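Local coordinates for protein acetylene hydratase (Pelobacter acetylenicus, PDB 2E7Z) that catalyses the hydration of acetylene to acetaldehyde, using a tungsten bis(molybdopterin guanine dinucleotide) cofactor and a [4Fe-4S] cluster, at residues R120-L125 and R496-R501; F508-K511 and E515-N518. All coordinates share one frame; numbering follows the deposited sequence.

Interaction 1 of 2, residues R120-L125 and R496-R501; sequences RRFMNL and RELAVR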
# COMPACT_ATOMS: atom_id res chain seq x y z
N ARG A 120 -11.51 1.36 13.30
CA ARG A 120 -11.95 -0.03 13.46
C ARG A 120 -12.73 -0.20 14.78
O ARG A 120 -13.61 -1.04 14.86
CB ARG A 120 -10.80 -1.04 13.39
CG ARG A 120 -10.14 -1.08 12.02
CD ARG A 120 -11.04 -1.56 10.88
NE ARG A 120 -11.51 -2.95 10.91
CZ ARG A 120 -10.82 -3.96 10.39
NH1 ARG A 120 -9.57 -3.81 9.94
NH2 ARG A 120 -11.37 -5.18 10.43
N ARG A 121 -12.39 0.61 15.80
CA ARG A 121 -13.17 0.62 17.04
C ARG A 121 -14.64 0.84 16.73
O ARG A 121 -15.52 0.08 17.16
CB ARG A 121 -12.60 1.65 17.99
CG ARG A 121 -13.22 1.69 19.39
CD ARG A 121 -12.52 2.79 20.16
NE ARG A 121 -12.93 2.88 21.56
CZ ARG A 121 -12.31 2.26 22.58
NH1 ARG A 121 -11.23 1.49 22.35
NH2 ARG A 121 -12.77 2.40 23.83
N PHE A 122 -14.92 1.90 15.98
CA PHE A 122 -16.28 2.21 15.57
C PHE A 122 -16.92 1.08 14.78
O PHE A 122 -18.05 0.66 15.09
CB PHE A 122 -16.25 3.50 14.72
CG PHE A 122 -17.55 3.82 14.05
CD1 PHE A 122 -18.61 4.36 14.78
CD2 PHE A 122 -17.72 3.63 12.69
CE1 PHE A 122 -19.82 4.63 14.18
CE2 PHE A 122 -18.93 3.94 12.06
CZ PHE A 122 -19.98 4.43 12.82
N MET A 123 -16.21 0.55 13.78
CA MET A 123 -16.78 -0.52 12.98
C MET A 123 -17.05 -1.76 13.83
O MET A 123 -18.07 -2.42 13.64
CB MET A 123 -15.85 -0.90 11.82
CG MET A 123 -15.71 0.24 10.81
SD MET A 123 -14.74 -0.30 9.37
CE MET A 123 -15.95 -1.37 8.54
N ASN A 124 -16.14 -2.07 14.76
CA ASN A 124 -16.27 -3.28 15.59
C ASN A 124 -17.41 -3.17 16.57
O ASN A 124 -18.09 -4.16 16.82
CB ASN A 124 -14.93 -3.59 16.24
CG ASN A 124 -13.92 -4.13 15.23
OD1 ASN A 124 -14.32 -4.69 14.20
ND2 ASN A 124 -12.63 -4.01 15.52
N LEU A 125 -17.67 -1.96 17.05
CA LEU A 125 -18.82 -1.72 17.90
C LEU A 125 -20.13 -1.74 17.10
O LEU A 125 -21.14 -2.21 17.61
CB LEU A 125 -18.69 -0.38 18.65
CG LEU A 125 -17.57 -0.40 19.69
CD1 LEU A 125 -17.17 0.98 20.10
CD2 LEU A 125 -18.03 -1.19 20.94
N ARG A 496 -15.84 10.26 15.90
CA ARG A 496 -16.48 10.42 17.19
C ARG A 496 -17.89 10.97 17.05
O ARG A 496 -18.82 10.53 17.74
CB ARG A 496 -15.68 11.34 18.11
CG ARG A 496 -16.25 11.33 19.52
CD ARG A 496 -15.62 12.34 20.45
NE ARG A 496 -15.93 11.92 21.83
CZ ARG A 496 -17.02 12.25 22.53
NH1 ARG A 496 -17.91 13.12 22.04
NH2 ARG A 496 -17.19 11.76 23.75
N GLU A 497 -18.05 11.98 16.20
CA GLU A 497 -19.37 12.58 16.02
C GLU A 497 -20.37 11.55 15.50
O GLU A 497 -21.53 11.52 15.91
CB GLU A 497 -19.29 13.78 15.06
CG GLU A 497 -18.57 14.98 15.65
CD GLU A 497 -19.36 15.67 16.74
OE1 GLU A 497 -20.60 15.75 16.63
OE2 GLU A 497 -18.72 16.16 17.68
N LEU A 498 -19.93 10.69 14.59
CA LEU A 498 -20.81 9.63 14.12
C LEU A 498 -21.07 8.59 15.22
O LEU A 498 -22.21 8.17 15.41
CB LEU A 498 -20.23 8.98 12.85
CG LEU A 498 -21.09 7.94 12.14
CD1 LEU A 498 -22.51 8.44 11.80
CD2 LEU A 498 -20.37 7.51 10.87
N ALA A 499 -20.03 8.19 15.94
CA ALA A 499 -20.17 7.21 17.02
C ALA A 499 -21.18 7.67 18.05
O ALA A 499 -22.02 6.89 18.48
CB ALA A 499 -18.83 6.99 17.67
N VAL A 500 -21.12 8.94 18.44
CA VAL A 500 -22.08 9.46 19.41
C VAL A 500 -23.51 9.30 18.89
O VAL A 500 -24.40 8.80 19.61
CB VAL A 500 -21.76 10.92 19.79
CG1 VAL A 500 -22.90 11.55 20.60
CG2 VAL A 500 -20.42 11.00 20.55
N ARG A 501 -23.73 9.66 17.63
CA ARG A 501 -25.07 9.56 17.04
C ARG A 501 -25.56 8.13 16.86
O ARG A 501 -26.76 7.89 16.81
CB ARG A 501 -25.13 10.31 15.71
CG ARG A 501 -24.98 11.82 15.86
CD ARG A 501 -24.66 12.46 14.51
NE ARG A 501 -24.75 13.92 14.51
CZ ARG A 501 -23.82 14.74 15.01
NH1 ARG A 501 -22.69 14.25 15.57
NH2 ARG A 501 -24.01 16.04 14.94

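Interaction 2 of 2, residues F508-K511 and E515-N518; sequences FPWK and ELIN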
# COMPACT_ATOMS: atom_id res chain seq x y z
N PHE A 508 -16.10 6.17 23.44
CA PHE A 508 -15.23 7.17 22.86
C PHE A 508 -15.05 8.34 23.81
O PHE A 508 -15.56 9.44 23.56
CB PHE A 508 -15.76 7.66 21.50
CG PHE A 508 -15.78 6.58 20.44
CD1 PHE A 508 -16.83 5.66 20.39
CD2 PHE A 508 -14.71 6.43 19.55
CE1 PHE A 508 -16.83 4.65 19.46
CE2 PHE A 508 -14.74 5.44 18.59
CZ PHE A 508 -15.79 4.53 18.57
N PRO A 509 -14.32 8.11 24.90
CA PRO A 509 -14.22 9.13 25.95
C PRO A 509 -13.37 10.33 25.55
O PRO A 509 -13.53 11.40 26.12
CB PRO A 509 -13.56 8.37 27.11
CG PRO A 509 -12.78 7.30 26.46
CD PRO A 509 -13.61 6.87 25.28
N TRP A 510 -12.52 10.16 24.56
CA TRP A 510 -11.62 11.23 24.13
C TRP A 510 -12.45 12.26 23.39
O TRP A 510 -13.09 11.96 22.40
CB TRP A 510 -10.50 10.66 23.22
CG TRP A 510 -9.98 9.39 23.78
CD1 TRP A 510 -9.12 9.24 24.83
CD2 TRP A 510 -10.35 8.07 23.35
NE1 TRP A 510 -8.92 7.89 25.08
CE2 TRP A 510 -9.65 7.16 24.17
CE3 TRP A 510 -11.18 7.57 22.34
CZ2 TRP A 510 -9.77 5.78 24.02
CZ3 TRP A 510 -11.30 6.21 22.18
CH2 TRP A 510 -10.60 5.33 23.03
N LYS A 511 -12.48 13.47 23.92
CA LYS A 511 -13.39 14.49 23.37
C LYS A 511 -12.93 15.06 22.04
O LYS A 511 -13.75 15.60 21.29
CB LYS A 511 -13.62 15.66 24.34
CG LYS A 511 -14.23 15.26 25.69
CD LYS A 511 -15.44 14.34 25.54
CE LYS A 511 -15.90 13.82 26.90
NZ LYS A 511 -16.96 12.79 26.74
N GLU A 515 -7.02 14.76 22.85
CA GLU A 515 -7.15 13.83 23.97
C GLU A 515 -6.79 12.40 23.57
O GLU A 515 -6.22 11.63 24.36
CB GLU A 515 -8.57 13.87 24.55
CG GLU A 515 -8.88 15.13 25.34
CD GLU A 515 -10.18 15.06 26.14
OE1 GLU A 515 -10.83 14.00 26.24
OE2 GLU A 515 -10.55 16.13 26.66
N LEU A 516 -7.15 12.02 22.36
CA LEU A 516 -6.82 10.70 21.83
C LEU A 516 -5.31 10.54 21.64
O LEU A 516 -4.75 9.49 22.01
CB LEU A 516 -7.59 10.50 20.53
CG LEU A 516 -7.29 9.20 19.76
CD1 LEU A 516 -7.56 7.95 20.64
CD2 LEU A 516 -8.16 9.16 18.52
N ILE A 517 -4.65 11.57 21.11
CA ILE A 517 -3.18 11.60 21.07
C ILE A 517 -2.59 11.39 22.47
O ILE A 517 -1.70 10.56 22.68
CB ILE A 517 -2.65 12.91 20.39
CG1 ILE A 517 -2.88 12.86 18.87
CG2 ILE A 517 -1.18 13.10 20.74
CD1 ILE A 517 -2.70 14.24 18.17
N ASN A 518 -3.09 12.12 23.45
CA ASN A 518 -2.55 12.00 24.80
C ASN A 518 -2.79 10.62 25.36
O ASN A 518 -1.96 10.14 26.13
CB ASN A 518 -3.13 13.09 25.70
CG ASN A 518 -2.48 14.42 25.46
OD1 ASN A 518 -1.32 14.48 25.08
ND2 ASN A 518 -3.22 15.50 25.70

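Interaction 1 of 2, residues R120-L125 and R496-R501
F122 reaches from helix 118-126 to L498 and A499 on helix 491-501, forming a small apolar helix-helix contact in the periphery of this tungsten enzyme of the DMSO reductase family. The two segments are 371 residues apart at their closest ends, and their nearest CA atoms, those of F122 and A499, lie 6.5 Å apart. The phenyl group does all the work from its own side. Its CB points toward the other helix, and chi1 of 171° sets CG anti to the backbone N, beside the carbonyl carbon, from where the ring reaches L498 and A499. Beyond CB and CG the ring divides its contacts. F122 CD1 comes to A499 CB at 3.9 Å, and F122 CE1 comes within 3.9 Å of A499 CA. With only a methyl on A499, the ring rim also reaches its main-chain atoms. At the far end F122 CZ meets L498 CD2 at 3.7 Å, with L498 CG equally near, while F122 CE2 touches the same methyl at 4.0 Å. The leucine side chain crosses the phenylalanine at about a right angle. All three residues are buried, and the contact between them is purely van der Waals. L498 also touches A88 of helix 80-98, and the ring of F508 reaches L125 and A499, so a third helix and a loop join the packing. One turn on from E497, R501 pairs with it: NH1 meets E497 OE1 at 2.8 Å, nearly straight at 170°, and the same nitrogen also bonds E497 O.

Interaction 2 of 2, residues F508-K511 and E515-N518
E515 and L516, in the first turns of helix 513-520, receive the loop that leads into that helix, so this is a local loop-to-helix junction in which a side chain folds back on the backbone four residues earlier. E515 comes first. Its CB points toward the loop and packs against W510 CB, and its chain runs extended beyond CG until OE1 accepts the backbone N-H of K511. That bond, from K511 N to E515 OE1, is 2.9 Å long and almost straight at 176°, but the donor stands well above the carboxylate plane, 66° out of it. The carboxylate also rests against the aliphatic start of K511, whose CG is 3.7 Å from E515 OE1. Meanwhile K511 NZ leads away, 6.3 Å from E515 OE1, too far for a salt bridge. The backbone N of E515 is itself taken by D512 OD1, and a negative charge near the start of the helix would probably suit its dipole.

L516 follows, and it carries the apolar half. W510 CB sits 3.7 Å from L516 N, and the leucine, its CG opposite the backbone N (chi1 175°), sends CD1 over one face of the indole in a CH-pi contact 4.1 Å from the centroid of the six-membered ring. P509 CG covers the opposite face, 3.9 Å above the W510 ring plane, so the indole, which also meets Y519, is sandwiched between two aliphatic groups. With an alanine here instead of W510, L516 CD1 and the P509 ring would probably lose the flat surface between them, opening a gap beside the first turn of helix 513-520. I517 points away from the loop and packs on Y116, P463 and V465. N518 ends the segment, its OD1 accepting a hydrogen bond from W528 N.

Overall arrangement
Interaction 1 is entirely buried and apolar, joining two helices far apart in sequence. Interaction 2 is partly exposed, lies between near neighbours in the chain, and adds a charged side chain's hydrogen bond to its aromatic packing. Helix 491-501 leads through the 508-511 loop to helix 513-520, so the two follow in series, with centres 13 Å apart. They also touch: R496 from interaction 1 probably gives a hydrogen bond from NH2 to F508 O, and R121 packs its guanidinium against W510. The loop of interaction 2 thus rests on both helices of interaction 1, while L516 reaches helix 118-126 at T118.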